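Local coordinates for amine oxidase (Emericella nidulans, PDB 3PGB), which probably oxidises primary amines to aldehydes, using a copper ion and a topaquinone made from one of its own tyrosines, at residues Leu136-Thr141 against Tyr145-Leu150; Tyr169-Lys172 against Gln176-Asn179; Gln374-Glu379 against Leu722-Gly727. One frame throughout, in Å; residues are numbered along the deposited sequence.

Interaction 1 (Leu136-Thr141 against Tyr145-Leu150). With NAG (2-acetamido-2-deoxy-beta-D-glucopyranose), chain B.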
loop_
_atom_site.group_PDB
_atom_site.type_symbol
_atom_site.label_atom_id
_atom_site.label_comp_id
_atom_site.label_asym_id
_atom_site.label_seq_id
_atom_site.Cartn_x
_atom_site.Cartn_y
_atom_site.Cartn_z
ATOM N N LEU A 136 -16.037 13.452 -35.788
ATOM C CA LEU A 136 -17.197 14.219 -36.198
ATOM C C LEU A 136 -18.443 13.627 -35.569
ATOM O O LEU A 136 -18.606 12.409 -35.533
ATOM C CB LEU A 136 -17.315 14.216 -37.723
ATOM C CG LEU A 136 -16.078 14.713 -38.478
ATOM C CD1 LEU A 136 -16.177 14.397 -39.970
ATOM C CD2 LEU A 136 -15.876 16.201 -38.239
ATOM N N ASN A 137 -19.310 14.495 -35.052
ATOM C CA ASN A 137 -20.633 14.087 -34.598
ATOM C C ASN A 137 -21.612 14.424 -35.705
ATOM O O ASN A 137 -22.001 15.576 -35.873
ATOM C CB ASN A 137 -21.003 14.804 -33.296
ATOM C CG ASN A 137 -22.228 14.203 -32.614
ATOM O OD1 ASN A 137 -22.860 13.277 -33.134
ATOM N ND2 ASN A 137 -22.567 14.729 -31.442
ATOM N N ASN A 138 -21.972 13.420 -36.494
ATOM C CA ASN A 138 -22.891 13.613 -37.616
ATOM C C ASN A 138 -24.335 13.394 -37.196
ATOM O O ASN A 138 -24.763 12.259 -37.056
ATOM C CB ASN A 138 -22.542 12.660 -38.757
ATOM C CG ASN A 138 -21.255 13.029 -39.440
ATOM O OD1 ASN A 138 -21.091 14.158 -39.886
ATOM N ND2 ASN A 138 -20.331 12.078 -39.533
ATOM N N ARG A 139 -25.071 14.483 -36.993
ATOM C CA ARG A 139 -26.476 14.403 -36.596
ATOM C C ARG A 139 -27.446 14.989 -37.632
ATOM O O ARG A 139 -28.623 15.190 -37.341
ATOM C CB ARG A 139 -26.676 15.062 -35.230
ATOM C CG ARG A 139 -25.948 14.347 -34.105
ATOM C CD ARG A 139 -26.371 14.869 -32.744
ATOM N NE ARG A 139 -25.713 16.123 -32.402
ATOM C CZ ARG A 139 -25.868 16.757 -31.246
ATOM N NH1 ARG A 139 -26.669 16.259 -30.308
ATOM N NH2 ARG A 139 -25.221 17.894 -31.022
ATOM N N ALA A 140 -26.960 15.228 -38.846
ATOM C CA ALA A 140 -27.822 15.617 -39.964
ATOM C C ALA A 140 -28.348 14.360 -40.647
ATOM O O ALA A 140 -28.062 14.110 -41.817
ATOM C CB ALA A 140 -27.043 16.471 -40.951
ATOM N N THR A 141 -29.120 13.571 -39.907
ATOM C CA THR A 141 -29.493 12.223 -40.331
ATOM C C THR A 141 -30.361 11.555 -39.256
ATOM O O THR A 141 -30.258 11.885 -38.077
ATOM C CB THR A 141 -28.223 11.362 -40.588
ATOM O OG1 THR A 141 -28.576 9.985 -40.764
ATOM C CG2 THR A 141 -27.236 11.491 -39.423
ATOM N N TYR A 145 -24.234 9.348 -36.224
ATOM C CA TYR A 145 -23.030 8.557 -35.977
ATOM C C TYR A 145 -21.793 9.405 -35.693
ATOM O O TYR A 145 -21.714 10.567 -36.093
ATOM C CB TYR A 145 -22.756 7.624 -37.161
ATOM C CG TYR A 145 -22.517 8.325 -38.475
ATOM C CD1 TYR A 145 -21.228 8.509 -38.967
ATOM C CD2 TYR A 145 -23.581 8.799 -39.234
ATOM C CE1 TYR A 145 -21.009 9.151 -40.187
ATOM C CE2 TYR A 145 -23.376 9.446 -40.444
ATOM C CZ TYR A 145 -22.094 9.620 -40.916
ATOM O OH TYR A 145 -21.904 10.255 -42.116
ATOM N N PHE A 146 -20.840 8.803 -34.982
ATOM C CA PHE A 146 -19.541 9.417 -34.727
ATOM C C PHE A 146 -18.582 8.906 -35.784
ATOM O O PHE A 146 -18.688 7.766 -36.203
ATOM C CB PHE A 146 -19.030 9.063 -33.327
ATOM C CG PHE A 146 -19.802 9.724 -32.215
ATOM C CD1 PHE A 146 -19.710 11.092 -32.013
ATOM C CD2 PHE A 146 -20.608 8.981 -31.372
ATOM C CE1 PHE A 146 -20.415 11.708 -30.996
ATOM C CE2 PHE A 146 -21.317 9.589 -30.350
ATOM C CZ PHE A 146 -21.223 10.956 -30.162
ATOM N N ALA A 147 -17.660 9.753 -36.224
ATOM C CA ALA A 147 -16.748 9.391 -37.303
ATOM C C ALA A 147 -15.295 9.736 -36.965
ATOM O O ALA A 147 -14.939 10.911 -36.880
ATOM C CB ALA A 147 -17.171 10.084 -38.596
ATOM N N ASP A 148 -14.472 8.704 -36.778
ATOM C CA ASP A 148 -13.029 8.871 -36.631
ATOM C C ASP A 148 -12.372 9.001 -38.010
ATOM O O ASP A 148 -12.503 8.107 -38.853
ATOM C CB ASP A 148 -12.416 7.672 -35.889
ATOM C CG ASP A 148 -12.799 7.625 -34.420
ATOM O OD1 ASP A 148 -13.422 6.627 -33.996
ATOM O OD2 ASP A 148 -12.463 8.572 -33.677
ATOM N N ILE A 149 -11.659 10.106 -38.233
ATOM C CA ILE A 149 -10.940 10.338 -39.500
ATOM C C ILE A 149 -9.495 10.802 -39.243
ATOM O O ILE A 149 -9.157 11.183 -38.124
ATOM C CB ILE A 149 -11.689 11.368 -40.403
ATOM C CG1 ILE A 149 -11.763 12.741 -39.733
ATOM C CG2 ILE A 149 -13.095 10.892 -40.699
ATOM C CD1 ILE A 149 -12.434 13.804 -40.578
ATOM N N LEU A 150 -8.653 10.750 -40.276
ATOM C CA LEU A 150 -7.282 11.275 -40.209
ATOM C C LEU A 150 -7.144 12.485 -41.118
ATOM O O LEU A 150 -7.492 12.410 -42.298
ATOM C CB LEU A 150 -6.260 10.232 -40.663
ATOM C CG LEU A 150 -5.589 9.314 -39.641
ATOM C CD1 LEU A 150 -4.365 8.657 -40.286
ATOM C CD2 LEU A 150 -5.189 10.053 -38.372
HETATM C C1 NAG B . -30.334 19.788 -41.900
HETATM C C2 NAG B . -31.401 20.791 -41.487
HETATM C C3 NAG B . -32.200 20.250 -40.316
HETATM C C4 NAG B . -32.737 18.875 -40.689
HETATM C C5 NAG B . -31.600 17.960 -41.139
HETATM C C6 NAG B . -32.105 16.582 -41.561
HETATM C C7 NAG B . -30.708 23.067 -42.059
HETATM C C8 NAG B . -30.070 24.340 -41.574
HETATM N N2 NAG B . -30.810 22.078 -41.163
HETATM O O3 NAG B . -33.269 21.123 -40.041
HETATM O O4 NAG B . -33.433 18.325 -39.590
HETATM O O5 NAG B . -30.942 18.563 -42.234
HETATM O O6 NAG B . -31.010 15.723 -41.805
HETATM O O7 NAG B . -31.102 22.974 -43.228
#

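Interaction 2 (Tyr169-Lys172 against Gln176-Asn179)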
loop_
_atom_site.group_PDB
_atom_site.type_symbol
_atom_site.label_atom_id
_atom_site.label_comp_id
_atom_site.label_asym_id
_atom_site.label_seq_id
_atom_site.Cartn_x
_atom_site.Cartn_y
_atom_site.Cartn_z
ATOM N N TYR A 169 -8.641 0.396 -34.578
ATOM C CA TYR A 169 -9.841 -0.161 -33.966
ATOM C C TYR A 169 -10.059 -1.591 -34.453
ATOM O O TYR A 169 -9.668 -1.937 -35.568
ATOM C CB TYR A 169 -11.056 0.717 -34.280
ATOM C CG TYR A 169 -10.791 2.205 -34.160
ATOM C CD1 TYR A 169 -10.196 2.744 -33.023
ATOM C CD2 TYR A 169 -11.134 3.072 -35.187
ATOM C CE1 TYR A 169 -9.947 4.116 -32.923
ATOM C CE2 TYR A 169 -10.892 4.434 -35.093
ATOM C CZ TYR A 169 -10.309 4.953 -33.963
ATOM O OH TYR A 169 -10.082 6.310 -33.894
ATOM N N THR A 170 -10.676 -2.418 -33.608
ATOM C CA THR A 170 -10.916 -3.831 -33.931
ATOM C C THR A 170 -12.169 -3.980 -34.801
ATOM O O THR A 170 -12.213 -4.817 -35.704
ATOM C CB THR A 170 -11.021 -4.710 -32.652
ATOM O OG1 THR A 170 -12.243 -4.445 -31.956
ATOM C CG2 THR A 170 -9.857 -4.443 -31.721
ATOM N N ARG A 171 -13.183 -3.167 -34.522
ATOM C CA ARG A 171 -14.308 -2.985 -35.434
ATOM C C ARG A 171 -13.810 -2.315 -36.715
ATOM O O ARG A 171 -13.120 -1.296 -36.668
ATOM C CB ARG A 171 -15.393 -2.133 -34.775
ATOM C CG ARG A 171 -16.480 -1.617 -35.709
ATOM C CD ARG A 171 -17.735 -1.241 -34.923
ATOM N NE ARG A 171 -18.714 -0.505 -35.725
ATOM C CZ ARG A 171 -19.977 -0.282 -35.362
ATOM N NH1 ARG A 171 -20.442 -0.728 -34.200
ATOM N NH2 ARG A 171 -20.787 0.398 -36.165
ATOM N N LYS A 172 -14.158 -2.895 -37.859
ATOM C CA LYS A 172 -13.728 -2.364 -39.147
ATOM C C LYS A 172 -14.935 -1.798 -39.906
ATOM O O LYS A 172 -15.527 -2.467 -40.751
ATOM C CB LYS A 172 -13.005 -3.448 -39.952
ATOM C CG LYS A 172 -11.787 -4.047 -39.243
ATOM C CD LYS A 172 -10.686 -3.025 -39.010
ATOM C CE LYS A 172 -9.431 -3.684 -38.450
ATOM N NZ LYS A 172 -8.442 -2.702 -37.893
ATOM N N GLN A 176 -16.610 4.484 -38.058
ATOM C CA GLN A 176 -17.949 4.972 -37.728
ATOM C C GLN A 176 -18.627 4.108 -36.677
ATOM O O GLN A 176 -18.533 2.882 -36.707
ATOM C CB GLN A 176 -18.819 5.019 -38.981
ATOM C CG GLN A 176 -18.295 5.940 -40.069
ATOM C CD GLN A 176 -19.132 5.867 -41.328
ATOM O OE1 GLN A 176 -20.013 5.017 -41.456
ATOM N NE2 GLN A 176 -18.856 6.758 -42.273
ATOM N N VAL A 177 -19.302 4.763 -35.743
ATOM C CA VAL A 177 -20.107 4.081 -34.741
ATOM C C VAL A 177 -21.326 4.956 -34.492
ATOM O O VAL A 177 -21.242 6.183 -34.584
ATOM C CB VAL A 177 -19.313 3.844 -33.433
ATOM C CG1 VAL A 177 -18.915 5.164 -32.793
ATOM C CG2 VAL A 177 -20.117 2.989 -32.464
ATOM N N ARG A 178 -22.463 4.337 -34.203
ATOM C CA ARG A 178 -23.692 5.094 -34.028
ATOM C C ARG A 178 -23.588 6.042 -32.842
ATOM O O ARG A 178 -22.785 5.827 -31.929
ATOM C CB ARG A 178 -24.888 4.159 -33.838
ATOM C CG ARG A 178 -24.868 3.362 -32.552
ATOM C CD ARG A 178 -26.116 2.536 -32.434
ATOM N NE ARG A 178 -26.119 1.708 -31.236
ATOM C CZ ARG A 178 -27.103 0.875 -30.904
ATOM N NH1 ARG A 178 -28.178 0.750 -31.679
ATOM N NH2 ARG A 178 -27.015 0.161 -29.793
ATOM N N ASN A 179 -24.399 7.093 -32.871
ATOM C CA ASN A 179 -24.542 8.000 -31.746
ATOM C C ASN A 179 -25.875 7.680 -31.082
ATOM O O ASN A 179 -26.942 7.986 -31.623
ATOM C CB ASN A 179 -24.484 9.455 -32.227
ATOM C CG ASN A 179 -24.588 10.465 -31.090
ATOM O OD1 ASN A 179 -24.958 10.129 -29.965
ATOM N ND2 ASN A 179 -24.263 11.712 -31.389
HETATM O O HOH W 1 -22.927 1.332 -34.917
#

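Interaction 3 (Gln374-Glu379 against Leu722-Gly727)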
loop_
_atom_site.group_PDB
_atom_site.type_symbol
_atom_site.label_atom_id
_atom_site.label_comp_id
_atom_site.label_asym_id
_atom_site.label_seq_id
_atom_site.Cartn_x
_atom_site.Cartn_y
_atom_site.Cartn_z
ATOM N N GLN A 374 18.734 3.828 -20.512
ATOM C CA GLN A 374 18.158 2.685 -21.221
ATOM C C GLN A 374 16.631 2.665 -21.042
ATOM O O GLN A 374 16.126 2.865 -19.939
ATOM C CB GLN A 374 18.795 1.394 -20.690
ATOM C CG GLN A 374 18.220 0.100 -21.243
ATOM C CD GLN A 374 18.357 0.003 -22.753
ATOM O OE1 GLN A 374 19.457 0.152 -23.297
ATOM N NE2 GLN A 374 17.237 -0.241 -23.439
ATOM N N ARG A 375 15.904 2.433 -22.129
ATOM C CA ARG A 375 14.445 2.414 -22.089
ATOM C C ARG A 375 13.942 1.186 -21.322
ATOM O O ARG A 375 14.462 0.086 -21.501
ATOM C CB ARG A 375 13.859 2.412 -23.508
ATOM C CG ARG A 375 12.330 2.437 -23.528
ATOM C CD ARG A 375 11.750 2.542 -24.932
ATOM N NE ARG A 375 12.298 3.690 -25.661
ATOM C CZ ARG A 375 13.031 3.629 -26.775
ATOM N NH1 ARG A 375 13.317 2.473 -27.361
ATOM N NH2 ARG A 375 13.475 4.753 -27.318
ATOM N N VAL A 376 12.942 1.392 -20.464
ATOM C CA VAL A 376 12.242 0.284 -19.805
ATOM C C VAL A 376 10.770 0.224 -20.224
ATOM O O VAL A 376 10.192 -0.853 -20.265
ATOM C CB VAL A 376 12.369 0.339 -18.263
ATOM C CG1 VAL A 376 13.706 0.952 -17.858
ATOM C CG2 VAL A 376 11.213 1.089 -17.643
ATOM N N LEU A 377 10.179 1.377 -20.537
ATOM C CA LEU A 377 8.797 1.454 -21.014
ATOM C C LEU A 377 8.677 2.455 -22.160
ATOM O O LEU A 377 9.019 3.630 -22.008
ATOM C CB LEU A 377 7.869 1.880 -19.874
ATOM C CG LEU A 377 7.636 0.897 -18.716
ATOM C CD1 LEU A 377 7.607 1.615 -17.376
ATOM C CD2 LEU A 377 6.354 0.103 -18.924
ATOM N N TYR A 378 8.207 1.988 -23.313
ATOM C CA TYR A 378 7.917 2.881 -24.434
ATOM C C TYR A 378 6.718 3.767 -24.108
ATOM O O TYR A 378 6.682 4.929 -24.496
ATOM C CB TYR A 378 7.653 2.092 -25.732
ATOM C CG TYR A 378 7.139 2.959 -26.868
ATOM C CD1 TYR A 378 8.004 3.758 -27.608
ATOM C CD2 TYR A 378 5.786 2.998 -27.180
ATOM C CE1 TYR A 378 7.539 4.561 -28.637
ATOM C CE2 TYR A 378 5.310 3.802 -28.206
ATOM C CZ TYR A 378 6.191 4.582 -28.929
ATOM O OH TYR A 378 5.715 5.381 -29.944
ATOM N N GLU A 379 5.744 3.203 -23.396
ATOM C CA GLU A 379 4.481 3.877 -23.123
ATOM C C GLU A 379 3.851 3.365 -21.822
ATOM O O GLU A 379 3.822 2.159 -21.576
ATOM C CB GLU A 379 3.510 3.664 -24.292
ATOM C CG GLU A 379 2.164 4.386 -24.123
ATOM C CD GLU A 379 1.150 4.045 -25.208
ATOM O OE1 GLU A 379 0.088 4.700 -25.232
ATOM O OE2 GLU A 379 1.401 3.122 -26.027
ATOM N N LEU A 722 14.381 -6.427 -11.369
ATOM C CA LEU A 722 14.472 -7.808 -10.919
ATOM C C LEU A 722 15.626 -8.464 -11.673
ATOM O O LEU A 722 15.542 -8.659 -12.884
ATOM C CB LEU A 722 13.152 -8.533 -11.181
ATOM C CG LEU A 722 12.908 -9.861 -10.458
ATOM C CD1 LEU A 722 13.928 -10.899 -10.879
ATOM C CD2 LEU A 722 12.924 -9.677 -8.951
ATOM N N ASN A 723 16.703 -8.771 -10.947
ATOM C CA ASN A 723 17.958 -9.253 -11.527
ATOM C C ASN A 723 18.452 -8.411 -12.703
ATOM O O ASN A 723 19.057 -8.931 -13.635
ATOM C CB ASN A 723 17.819 -10.717 -11.944
ATOM C CG ASN A 723 17.636 -11.636 -10.770
ATOM O OD1 ASN A 723 18.318 -11.509 -9.756
ATOM N ND2 ASN A 723 16.711 -12.579 -10.900
ATOM N N TYR A 724 18.211 -7.105 -12.623
ATOM C CA TYR A 724 18.438 -6.175 -13.724
ATOM C C TYR A 724 19.793 -5.505 -13.607
ATOM O O TYR A 724 20.497 -5.311 -14.603
ATOM C CB TYR A 724 17.349 -5.115 -13.695
ATOM C CG TYR A 724 17.339 -4.179 -14.873
ATOM C CD1 TYR A 724 17.043 -4.640 -16.149
ATOM C CD2 TYR A 724 17.579 -2.820 -14.704
ATOM C CE1 TYR A 724 17.014 -3.776 -17.235
ATOM C CE2 TYR A 724 17.551 -1.952 -15.777
ATOM C CZ TYR A 724 17.267 -2.437 -17.042
ATOM O OH TYR A 724 17.247 -1.587 -18.116
ATOM N N LEU A 725 20.139 -5.132 -12.378
ATOM C CA LEU A 725 21.403 -4.466 -12.080
ATOM C C LEU A 725 22.277 -5.384 -11.234
ATOM O O LEU A 725 21.774 -6.333 -10.628
ATOM C CB LEU A 725 21.126 -3.165 -11.323
ATOM C CG LEU A 725 20.755 -1.906 -12.119
ATOM C CD1 LEU A 725 20.442 -2.192 -13.572
ATOM C CD2 LEU A 725 19.589 -1.164 -11.449
ATOM N N PRO A 726 23.593 -5.103 -11.178
ATOM C CA PRO A 726 24.482 -5.858 -10.297
ATOM C C PRO A 726 24.067 -5.765 -8.831
ATOM O O PRO A 726 24.280 -6.713 -8.080
ATOM C CB PRO A 726 25.839 -5.175 -10.495
ATOM C CG PRO A 726 25.747 -4.507 -11.797
ATOM C CD PRO A 726 24.328 -4.068 -11.925
ATOM N N GLY A 727 23.489 -4.625 -8.438
ATOM C CA GLY A 727 23.060 -4.403 -7.059
ATOM C C GLY A 727 21.944 -3.378 -6.941
ATOM O O GLY A 727 21.339 -2.989 -7.938
HETATM O O HOH W 2 15.340 -1.859 -20.133
#

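Interaction 1 (Leu136-Thr141 against Tyr145-Leu150)
Leu136-Asn138 and Tyr145-Ala147 pair as the two arms of an antiparallel beta hairpin, at the end where strands 131-138 and 145-152 meet their connecting loop. Leu136 and Ala147 form one hydrogen-bonded pair: Leu136 N reaches Ala147 O at 3.0 Å, and Ala147 N returns to Leu136 O at 2.9 Å. Two residues on, Asn138 N donates to Tyr145 O at 2.9 Å, and Tyr145 N to Asn138 O at 3.1 Å. Asn137 and Phe146 sit between these as a non-hydrogen-bonded pair, with the CA hydrogen of Phe146 directed at Leu136 O.

Side chains alternate between the faces. On the face of Leu136, Asn138, Tyr145 and Ala147, the Tyr145 ring is swung across to the partner strand because its CG lies between the backbone N and the carbonyl carbon (chi1 61°). Asn138 CB then stands over a ring face of Tyr145 in a CH-pi contact, 3.8 Å from the centroid and 16° off the normal. Leu136 and Ile149 cross at about a right angle, CD1 to CD1 3.8 Å.

The hairpin is the middle of an antiparallel sheet in the N-terminal part of the chain: strand 102-110 borders 131-138, and strands 161-164 and 176-178 pair with 145-152. On the opposite face Asn137 and Phe146 run side by side, Asn137 CG 3.5 Å from Phe146 CE1, with amide and ring planes 33° apart. Asn137 OD1 accepts a hydrogen bond from Asn179 ND2, which fixes that amide, while the Phe146 ring stacks with Tyr662. Past Asn138 the chain leaves the pairing in an inverse gamma turn centred on Ala140, whose C comes within 3.2 Å of O6 of a sugar in a protein-linked glycan.

Interaction 2 (Tyr169-Lys172 against Gln176-Asn179)
The guanidinium of Arg171 lies against the backbone of Gln176 and Val177. Its NH2 comes to 3.4 Å from Gln176 O, which approaches obliquely, while Val177 CA sits over a face of the group, 4.0 Å from NH2. The Val177 methyl CG2 is 4.1 Å from Arg171 NH1, the two side chains crossing at about a right angle. A water bridges the segments: it accepts from Arg171 NH2 at 2.6 Å and from the backbone Arg178 N at 3.1 Å.

Reach comes from an extended side chain, with Arg171 CG anti to the backbone N (chi1 167°). The far end is held from outside, since Arg171 NH1 forms a salt bridge with Asp666 and also donates to Asn669 O. Val177 is fixed by backbone hydrogen bonding to Phe146 in strand 145-152. Within the loop, Lys172 NZ donates to Tyr169 O at 2.7 Å, and also to Glu166 O.

The contact thus packs the loop before strand 176-178 back onto that strand. With Asp666 probably balancing much of its charge, Arg171 meets the strand by close packing on Gln176 O and Val177, and its clear hydrogen bonding toward the strand runs through one water, which satisfies the N-H of Arg178.

Interaction 3 (Gln374-Glu379 against Leu722-Gly727)
Where strand 374-389 of the catalytic beta-sandwich begins, Gln374 and Val376 receive the end of Tyr724, from the loop between strands 714-722 and 736-742. The backbones stay well apart, Val376 CA to Tyr724 CA 10.8 Å, so side chains and a water span the gap, with the long Tyr724 side chain reaching across most of it. Its CG is anti to the backbone N (chi1 -173°), which sends the ring out from the loop with the hydroxyl leading. Tyr724 OH stops 3.7 Å from Gln374 CG, and Val376 CG1 lies farther off at 4.4 Å.

The polar link goes through a water, which donates to Arg375 O at 2.5 Å and lies 2.8 Å from Tyr724 OH, hydrogen-bonded to both. Gln374 bends at its second torsion (chi2 60°), bringing its amide back toward its own strand; NE2 makes a weak bond of 3.4 Å to Arg375 O. That carbonyl therefore serves both the water and the amide.

The Tyr724 ring also makes a cation-pi contact with Arg614 and meets the ring of Tyr616 at about 60°. On the strand side, Val376 shares backbone hydrogen bonding with Asp543, a calcium ligand, and its side chain is about 10 Å from a bound calcium ion. The tyrosine's loop also faces the other subunit of the dimer, Asn723 N bonding to His701 of that subunit.

Across the two segments, then, the chemistry is a phenol meeting aliphatic carbon directly and a backbone carbonyl through water, so the hydroxyl keeps a polar partner although Tyr724 is buried.

Overall arrangement
Interactions 1 and 2 belong to one antiparallel sheet and touch through backbone and side-chain hydrogen bonds that tie the hairpin to strand 176-178 and the residue after it. Interaction 1 is mostly buried and depends on direct backbone pairing with side chains on both faces. Interaction 2 is only partly buried, and a single arginine and a water join loop to strand. Interaction 3 is separate, its centre about 43 Å from that of interaction 1 and 38 Å from that of interaction 2. There, in the enzyme domain, segments far apart in sequence meet through one buried tyrosine, again with a water between polar groups, close to calcium ligands and the subunit interface.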